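Local coordinates for protein neural cell adhesion molecule 1 (Homo sapiens, PDB 2HAZ) that probably mediates adhesion between neural cells and carries, in its first fibronectin type III repeat, a helix critical for polysialylation of its N-glycans, at residues 12-17 against 23-28; 50-55 against 80-85. All coordinates share one frame; numbering follows the deposited sequence.

Contact 1 (12-17 against 23-28). With NA (sodium ion), chain B.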
ATOM      1  N   ILE A  12       3.326  -0.545   6.947  1.00 18.92           N
ATOM      2  CA  ILE A  12       2.237   0.420   7.167  1.00 18.37           C
ATOM      3  C   ILE A  12       2.239   0.904   8.626  1.00 18.87           C
ATOM      4  O   ILE A  12       2.109   0.115   9.565  1.00 19.01           O
ATOM      5  CB  ILE A  12       0.841  -0.140   6.752  1.00 18.27           C
ATOM      6  CG1 ILE A  12       0.790  -0.466   5.245  1.00 18.12           C
ATOM      7  CG2 ILE A  12      -0.268   0.854   7.107  1.00 17.26           C
ATOM      8  CD1 ILE A  12      -0.479  -1.217   4.775  1.00 17.55           C
ATOM      9  N   ASP A  13       2.412   2.206   8.809  1.00 19.33           N
ATOM     10  CA  ASP A  13       2.414   2.810  10.133  1.00 20.16           C
ATOM     11  C   ASP A  13       0.993   3.005  10.665  1.00 19.98           C
ATOM     12  O   ASP A  13       0.633   2.458  11.720  1.00 19.94           O
ATOM     13  CB  ASP A  13       3.198   4.124  10.125  1.00 20.02           C
ATOM     14  CG  ASP A  13       4.715   3.902  10.133  1.00 22.51           C
ATOM     15  OD1 ASP A  13       5.169   2.743   9.993  1.00 23.23           O
ATOM     16  OD2 ASP A  13       5.466   4.887  10.293  1.00 23.10           O
ATOM     17  N   GLN A  14       0.195   3.771   9.925  1.00 19.76           N
ATOM     18  CA  GLN A  14      -1.220   3.968  10.228  1.00 19.78           C
ATOM     19  C   GLN A  14      -1.990   4.340   8.969  1.00 19.25           C
ATOM     20  O   GLN A  14      -1.397   4.710   7.949  1.00 18.29           O
ATOM     21  CB  GLN A  14      -1.423   5.049  11.299  1.00 20.67           C
ATOM     22  CG  GLN A  14      -0.995   6.446  10.873  1.00 23.89           C
ATOM     23  CD  GLN A  14      -1.237   7.472  11.953  1.00 27.39           C
ATOM     24  OE1 GLN A  14      -0.618   7.421  13.016  1.00 30.54           O
ATOM     25  NE2 GLN A  14      -2.134   8.414  11.687  1.00 29.71           N
ATOM     26  N   VAL A  15      -3.313   4.228   9.057  1.00 17.41           N
ATOM     27  CA  VAL A  15      -4.200   4.651   7.991  1.00 16.72           C
ATOM     28  C   VAL A  15      -5.177   5.692   8.540  1.00 17.33           C
ATOM     29  O   VAL A  15      -5.836   5.459   9.563  1.00 17.59           O
ATOM     30  CB  VAL A  15      -4.988   3.462   7.434  1.00 16.11           C
ATOM     31  CG1 VAL A  15      -5.878   3.917   6.281  1.00 15.07           C
ATOM     32  CG2 VAL A  15      -4.033   2.323   7.025  1.00 14.24           C
ATOM     33  N   GLU A  16      -5.239   6.848   7.897  1.00 17.82           N
ATOM     34  CA  GLU A  16      -6.175   7.880   8.314  1.00 18.02           C
ATOM     35  C   GLU A  16      -7.329   7.859   7.332  1.00 17.46           C
ATOM     36  O   GLU A  16      -7.202   8.339   6.202  1.00 16.86           O
ATOM     37  CB  GLU A  16      -5.522   9.266   8.374  1.00 18.20           C
ATOM     38  CG  GLU A  16      -4.244   9.322   9.195  1.00 22.34           C
ATOM     39  CD  GLU A  16      -3.244  10.334   8.656  1.00 28.09           C
ATOM     40  OE1 GLU A  16      -2.299   9.907   7.950  1.00 30.56           O
ATOM     41  OE2 GLU A  16      -3.402  11.560   8.911  1.00 30.03           O
ATOM     42  N   PRO A  17      -8.454   7.255   7.743  1.00 16.79           N
ATOM     43  CA  PRO A  17      -9.597   7.186   6.861  1.00 17.30           C
ATOM     44  C   PRO A  17     -10.536   8.382   6.952  1.00 17.55           C
ATOM     45  O   PRO A  17     -10.710   8.985   8.022  1.00 17.65           O
ATOM     46  CB  PRO A  17     -10.311   5.910   7.328  1.00 17.26           C
ATOM     47  CG  PRO A  17     -10.022   5.865   8.809  1.00 16.41           C
ATOM     48  CD  PRO A  17      -8.694   6.553   9.023  1.00 17.09           C
ATOM     49  N   GLN A  23      -5.726   7.825   3.774  1.00 16.36           N
ATOM     50  CA  GLN A  23      -4.287   8.066   3.636  1.00 15.99           C
ATOM     51  C   GLN A  23      -3.494   6.958   4.333  1.00 15.75           C
ATOM     52  O   GLN A  23      -3.586   6.777   5.556  1.00 14.95           O
ATOM     53  CB  GLN A  23      -3.894   9.444   4.192  1.00 16.81           C
ATOM     54  CG  GLN A  23      -4.874  10.592   3.900  1.00 18.42           C
ATOM     55  CD  GLN A  23      -4.783  11.088   2.489  1.00 23.05           C
ATOM     56  OE1 GLN A  23      -3.899  11.881   2.149  1.00 26.74           O
ATOM     57  NE2 GLN A  23      -5.707  10.646   1.650  1.00 24.07           N
ATOM     58  N   VAL A  24      -2.715   6.213   3.554  1.00 15.47           N
ATOM     59  CA  VAL A  24      -1.974   5.074   4.092  1.00 15.66           C
ATOM     60  C   VAL A  24      -0.553   5.559   4.375  1.00 15.85           C
ATOM     61  O   VAL A  24       0.194   5.882   3.451  1.00 15.22           O
ATOM     62  CB  VAL A  24      -2.007   3.835   3.132  1.00 15.20           C
ATOM     63  CG1 VAL A  24      -1.213   2.671   3.699  1.00 14.74           C
ATOM     64  CG2 VAL A  24      -3.461   3.378   2.833  1.00 15.56           C
ATOM     65  N   GLN A  25      -0.192   5.640   5.657  1.00 16.38           N
ATOM     66  CA  GLN A  25       1.169   6.014   6.040  1.00 17.41           C
ATOM     67  C   GLN A  25       2.057   4.799   6.094  1.00 17.00           C
ATOM     68  O   GLN A  25       1.751   3.832   6.805  1.00 17.47           O
ATOM     69  CB  GLN A  25       1.190   6.643   7.422  1.00 17.66           C
ATOM     70  CG  GLN A  25       0.762   8.071   7.463  1.00 21.39           C
ATOM     71  CD  GLN A  25       1.072   8.682   8.806  1.00 26.83           C
ATOM     72  OE1 GLN A  25       2.124   8.398   9.415  1.00 29.13           O
ATOM     73  NE2 GLN A  25       0.167   9.534   9.284  1.00 28.70           N
ATOM     74  N   PHE A  26       3.192   4.871   5.407  1.00 17.56           N
ATOM     75  CA  PHE A  26       4.050   3.704   5.244  1.00 18.07           C
ATOM     76  C   PHE A  26       5.549   4.046   5.282  1.00 18.46           C
ATOM     77  O   PHE A  26       5.937   5.199   5.035  1.00 17.57           O
ATOM     78  CB  PHE A  26       3.716   2.983   3.928  1.00 18.11           C
ATOM     79  CG  PHE A  26       4.312   3.639   2.701  1.00 17.99           C
ATOM     80  CD1 PHE A  26       5.509   3.169   2.143  1.00 18.89           C
ATOM     81  CD2 PHE A  26       3.694   4.726   2.112  1.00 17.17           C
ATOM     82  CE1 PHE A  26       6.053   3.781   1.018  1.00 19.54           C
ATOM     83  CE2 PHE A  26       4.230   5.325   0.986  1.00 18.51           C
ATOM     84  CZ  PHE A  26       5.416   4.860   0.448  1.00 19.00           C
ATOM     85  N   ASP A  27       6.356   3.018   5.571  1.00 19.45           N
ATOM     86  CA  ASP A  27       7.829   3.069   5.489  1.00 20.80           C
ATOM     87  C   ASP A  27       8.297   2.361   4.243  1.00 21.33           C
ATOM     88  O   ASP A  27       7.782   1.294   3.911  1.00 21.38           O
ATOM     89  CB  ASP A  27       8.476   2.280   6.624  1.00 21.08           C
ATOM     90  CG  ASP A  27       8.111   2.781   7.959  1.00 22.74           C
ATOM     91  OD1 ASP A  27       7.984   4.015   8.117  1.00 24.65           O
ATOM     92  OD2 ASP A  27       7.952   1.934   8.871  1.00 25.61           O
ATOM     93  N   GLU A  28       9.300   2.933   3.586  1.00 22.02           N
ATOM     94  CA  GLU A  28      10.006   2.259   2.494  1.00 23.17           C
ATOM     95  C   GLU A  28      10.564   0.900   2.938  1.00 23.13           C
ATOM     96  O   GLU A  28      10.849   0.711   4.126  1.00 22.42           O
ATOM     97  CB  GLU A  28      11.151   3.138   1.989  1.00 23.82           C
ATOM     98  CG  GLU A  28      10.718   4.435   1.332  1.00 26.27           C
ATOM     99  CD  GLU A  28      10.479   5.564   2.337  1.00 30.33           C
ATOM    100  OE1 GLU A  28      10.553   5.323   3.564  1.00 30.93           O
ATOM    101  OE2 GLU A  28      10.224   6.707   1.900  1.00 33.38           O
TER
HETATM  102 NA    NA B 101       7.563   3.737  10.383  1.00 20.09          NA

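Contact 2 (50-55 against 80-85)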
ATOM      1  N   GLU A  50     -14.029 -11.274  -0.914  1.00 19.32           N
ATOM      2  CA  GLU A  50     -12.883 -11.965  -1.556  1.00 19.87           C
ATOM      3  C   GLU A  50     -12.102 -11.081  -2.540  1.00 18.72           C
ATOM      4  O   GLU A  50     -10.897 -11.245  -2.691  1.00 19.06           O
ATOM      5  CB  GLU A  50     -13.332 -13.235  -2.298  1.00 20.05           C
ATOM      6  CG  GLU A  50     -14.145 -14.213  -1.482  1.00 24.14           C
ATOM      7  CD  GLU A  50     -14.727 -15.333  -2.334  1.00 28.39           C
ATOM      8  OE1 GLU A  50     -15.967 -15.372  -2.493  1.00 30.62           O
ATOM      9  OE2 GLU A  50     -13.945 -16.163  -2.847  1.00 30.07           O
ATOM     10  N   VAL A  51     -12.784 -10.158  -3.211  1.00 17.11           N
ATOM     11  CA  VAL A  51     -12.167  -9.374  -4.290  1.00 16.03           C
ATOM     12  C   VAL A  51     -11.225  -8.252  -3.800  1.00 15.51           C
ATOM     13  O   VAL A  51     -11.612  -7.423  -2.980  1.00 15.42           O
ATOM     14  CB  VAL A  51     -13.242  -8.779  -5.212  1.00 15.72           C
ATOM     15  CG1 VAL A  51     -12.624  -7.915  -6.281  1.00 14.06           C
ATOM     16  CG2 VAL A  51     -14.121  -9.901  -5.798  1.00 16.01           C
ATOM     17  N   TRP A  52      -9.993  -8.242  -4.305  1.00 14.75           N
ATOM     18  CA  TRP A  52      -9.020  -7.199  -3.959  1.00 14.26           C
ATOM     19  C   TRP A  52      -9.078  -6.054  -4.973  1.00 13.48           C
ATOM     20  O   TRP A  52      -9.218  -6.289  -6.183  1.00 14.44           O
ATOM     21  CB  TRP A  52      -7.583  -7.757  -3.934  1.00 14.49           C
ATOM     22  CG  TRP A  52      -7.193  -8.549  -2.701  1.00 15.79           C
ATOM     23  CD1 TRP A  52      -7.223  -9.916  -2.554  1.00 15.22           C
ATOM     24  CD2 TRP A  52      -6.694  -8.025  -1.474  1.00 15.01           C
ATOM     25  NE1 TRP A  52      -6.782 -10.266  -1.299  1.00 17.07           N
ATOM     26  CE2 TRP A  52      -6.445  -9.125  -0.615  1.00 16.41           C
ATOM     27  CE3 TRP A  52      -6.437  -6.728  -1.005  1.00 14.58           C
ATOM     28  CZ2 TRP A  52      -5.961  -8.967   0.685  1.00 16.58           C
ATOM     29  CZ3 TRP A  52      -5.936  -6.566   0.291  1.00 15.34           C
ATOM     30  CH2 TRP A  52      -5.704  -7.684   1.121  1.00 15.88           C
ATOM     31  N   HIS A  53      -8.939  -4.819  -4.489  1.00 11.91           N
ATOM     32  CA  HIS A  53      -8.847  -3.680  -5.378  1.00 10.39           C
ATOM     33  C   HIS A  53      -7.416  -3.197  -5.326  1.00 10.12           C
ATOM     34  O   HIS A  53      -6.787  -3.180  -4.241  1.00 10.01           O
ATOM     35  CB  HIS A  53      -9.770  -2.573  -4.881  1.00 10.21           C
ATOM     36  CG  HIS A  53     -11.141  -3.057  -4.552  1.00 11.80           C
ATOM     37  ND1 HIS A  53     -12.083  -3.319  -5.520  1.00 13.22           N
ATOM     38  CD2 HIS A  53     -11.713  -3.389  -3.373  1.00 15.03           C
ATOM     39  CE1 HIS A  53     -13.188  -3.765  -4.952  1.00 15.00           C
ATOM     40  NE2 HIS A  53     -12.994  -3.802  -3.646  1.00 14.19           N
ATOM     41  N   SER A  54      -6.919  -2.713  -6.450  1.00  9.63           N
ATOM     42  CA  SER A  54      -5.518  -2.338  -6.490  1.00 10.69           C
ATOM     43  C   SER A  54      -5.260  -1.140  -7.377  1.00 10.73           C
ATOM     44  O   SER A  54      -6.005  -0.875  -8.339  1.00 11.01           O
ATOM     45  CB  SER A  54      -4.631  -3.539  -6.871  1.00 10.78           C
ATOM     46  OG  SER A  54      -4.664  -3.831  -8.264  1.00 12.22           O
ATOM     47  N   LYS A  55      -4.209  -0.419  -7.016  1.00 10.82           N
ATOM     48  CA  LYS A  55      -3.772   0.775  -7.723  1.00 10.87           C
ATOM     49  C   LYS A  55      -2.250   0.980  -7.603  1.00 10.69           C
ATOM     50  O   LYS A  55      -1.657   0.718  -6.568  1.00  9.86           O
ATOM     51  CB  LYS A  55      -4.491   2.014  -7.189  1.00 10.58           C
ATOM     52  CG  LYS A  55      -4.201   3.258  -7.993  1.00 12.74           C
ATOM     53  CD  LYS A  55      -4.986   4.481  -7.547  1.00 12.67           C
ATOM     54  CE  LYS A  55      -4.959   5.524  -8.668  1.00 10.89           C
ATOM     55  NZ  LYS A  55      -5.275   6.879  -8.071  1.00 13.74           N
ATOM     56  N   ALA A  80      -9.182  -4.111   4.797  1.00 10.42           N
ATOM     57  CA  ALA A  80      -7.756  -4.485   4.928  1.00 10.01           C
ATOM     58  C   ALA A  80      -7.008  -3.862   3.770  1.00 10.47           C
ATOM     59  O   ALA A  80      -7.507  -3.898   2.639  1.00  8.82           O
ATOM     60  CB  ALA A  80      -7.584  -6.023   4.894  1.00 11.19           C
ATOM     61  N   VAL A  81      -5.828  -3.300   4.063  1.00 10.25           N
ATOM     62  CA  VAL A  81      -4.913  -2.778   3.039  1.00 10.44           C
ATOM     63  C   VAL A  81      -3.495  -3.327   3.255  1.00 11.17           C
ATOM     64  O   VAL A  81      -3.070  -3.589   4.382  1.00 11.23           O
ATOM     65  CB  VAL A  81      -4.932  -1.227   2.978  1.00 10.82           C
ATOM     66  CG1 VAL A  81      -4.423  -0.587   4.252  1.00 10.53           C
ATOM     67  CG2 VAL A  81      -4.169  -0.696   1.761  1.00  9.82           C
ATOM     68  N   ARG A  82      -2.809  -3.555   2.143  1.00 11.15           N
ATOM     69  CA  ARG A  82      -1.401  -3.944   2.140  1.00 12.03           C
ATOM     70  C   ARG A  82      -0.697  -3.242   0.968  1.00 12.11           C
ATOM     71  O   ARG A  82      -1.360  -2.772   0.027  1.00 10.70           O
ATOM     72  CB  ARG A  82      -1.295  -5.472   2.047  1.00 12.19           C
ATOM     73  CG  ARG A  82      -1.847  -6.067   0.757  1.00 13.45           C
ATOM     74  CD  ARG A  82      -2.235  -7.539   0.932  1.00 19.47           C
ATOM     75  NE  ARG A  82      -2.225  -8.197  -0.369  1.00 23.30           N
ATOM     76  CZ  ARG A  82      -2.410  -9.498  -0.589  1.00 22.90           C
ATOM     77  NH1 ARG A  82      -2.615 -10.347   0.410  1.00 22.68           N
ATOM     78  NH2 ARG A  82      -2.382  -9.946  -1.834  1.00 21.55           N
ATOM     79  N   LEU A  83       0.630  -3.158   1.061  1.00 12.88           N
ATOM     80  CA  LEU A  83       1.490  -2.465   0.109  1.00 13.69           C
ATOM     81  C   LEU A  83       2.640  -3.349  -0.307  1.00 13.10           C
ATOM     82  O   LEU A  83       3.200  -4.067   0.515  1.00 12.94           O
ATOM     83  CB  LEU A  83       2.128  -1.239   0.748  1.00 13.99           C
ATOM     84  CG  LEU A  83       1.380   0.068   0.954  1.00 16.54           C
ATOM     85  CD1 LEU A  83       2.408   1.044   1.487  1.00 17.47           C
ATOM     86  CD2 LEU A  83       0.788   0.594  -0.352  1.00 17.95           C
ATOM     87  N   ALA A  84       3.013  -3.225  -1.573  1.00 13.29           N
ATOM     88  CA  ALA A  84       4.212  -3.855  -2.135  1.00 13.99           C
ATOM     89  C   ALA A  84       4.955  -2.829  -2.982  1.00 13.59           C
ATOM     90  O   ALA A  84       4.334  -1.953  -3.592  1.00 14.69           O
ATOM     91  CB  ALA A  84       3.834  -5.051  -2.975  1.00 13.39           C
ATOM     92  N   ALA A  85       6.287  -2.931  -2.973  1.00 13.98           N
ATOM     93  CA  ALA A  85       7.173  -2.146  -3.820  1.00 13.28           C
ATOM     94  C   ALA A  85       7.498  -2.919  -5.081  1.00 13.19           C
ATOM     95  O   ALA A  85       7.705  -4.147  -5.050  1.00 13.36           O
ATOM     96  CB  ALA A  85       8.472  -1.813  -3.094  1.00 12.68           C
TER

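Contact 1 (12-17 against 23-28)
Asp-13 and Asp-27 hold a sodium ion between their carboxylates, each binding it with both oxygens; the shortest of the four bonds, 2.3 Å, joins the sodium ion to Asp-27 OD1. The longest, 2.6 Å, joins the sodium ion to Asp-13 OD1. The two carboxylate planes stand 79° apart, and the ion probably offsets the repulsion between Asp-13 OD1 and Asp-27 OD2. Farther along, Gln-25 NE2 gives Glu-16 OE1 a nearly straight bond of 2.8 Å. The acceptor lies in the plane of the Gln-25 amide, but the N-H reaches OE1 from above the carboxylate plane. A bend at chi2 (147°) in Glu-16 helps carry its carboxylate toward Gln-25. Alongside, the Gln-14 amide stacks on that of Gln-25, planes 18° apart, both side chains pointing the same way. These strands, 12-17 and 23-27, form an antiparallel hairpin of the fibronectin type III sandwich, broken by a classic beta bulge: Asp-13 and Gln-14 both face Gln-25, whose O takes the N-H of Asp-13 at 2.7 Å and, weakly, that of Gln-14. Gln-25 N returns a bond to Gln-14 O, and beyond the bulge Glu-16 and Gln-23 exchange two backbone bonds of 2.9 Å each, between N of either residue and O of the other. On the opposite face of the sheet the side chains are apolar. CG1 of Val-24 meets CG2 of Ile-12 at 4.0 Å, while CG2 of Val-24 approaches CG1 of Val-15. Phe-26, on the same face, sets its ring edge-to-face with Tyr-40 of the other sheet.

Contact 2 (50-55 against 80-85)
Arg-82 lays its guanidinium over one face of the Trp-52 indole, a cation-pi stack with CZ 4.2 Å from the centroid of the six-membered ring and the two planes 25° apart. Packing is closest at the benzo end of the indole, where CD of Arg-82 sits 3.5 Å from CH2 of Trp-52 and NH1 of Arg-82 comes within 3.6 Å of CZ2. With CG between the backbone N and the carbonyl carbon (chi1 64°) and the chain extended from there to NE, Arg-82 reaches across the indole at about a right angle. Beside this stack the contact thins quickly: the O of Ala-80 lies 3.9 Å from CZ3 of Trp-52, an oblique approach, and the backbones stay well apart, 9.2 Å between the CA atoms of Trp-52 and Val-81. Ala-80 is buried, whereas Trp-52 and Arg-82 remain partly exposed, so the stack lies toward the solvent side of the contact. A leucine in place of Arg-82 would probably leave the indole face without its flat cationic cover and Glu-43 without its salt-bridge mate. That bridge, from Arg-82 NE to Glu-43 OE1, helps fix the guanidinium. In the four-stranded sheet of the fibronectin type III sandwich, Trp-52, just ahead of edge strand 53-58, reaches over strand 39-46, touching Glu-43 and Arg-45, to strand 78-87, while Arg-82 also packs against Ile-94 and Ser-95 of strand 90-101.

In the fold
From the N terminus, the chain first runs through strand 11-17, turns, and comes back along strand 22-27; contact 1 closes this short hairpin at the edge of the three-stranded sheet. The chain then crosses to the other sheet with strand 39-46, and contact 2 closes a wider loop that takes in the rest of strand 53-58, helix 59-65 and strand 67-70 before strand 78-87. The two loops follow in series, neither nesting nor crossing. The centres of the two contacts are about 13 Å apart, yet they meet in the sandwich interior: Phe-26 CB lies 3.4 Å from Leu-83 CD1, and Ile-12 and Val-15 pack on Val-81, joining the two sheets face to face.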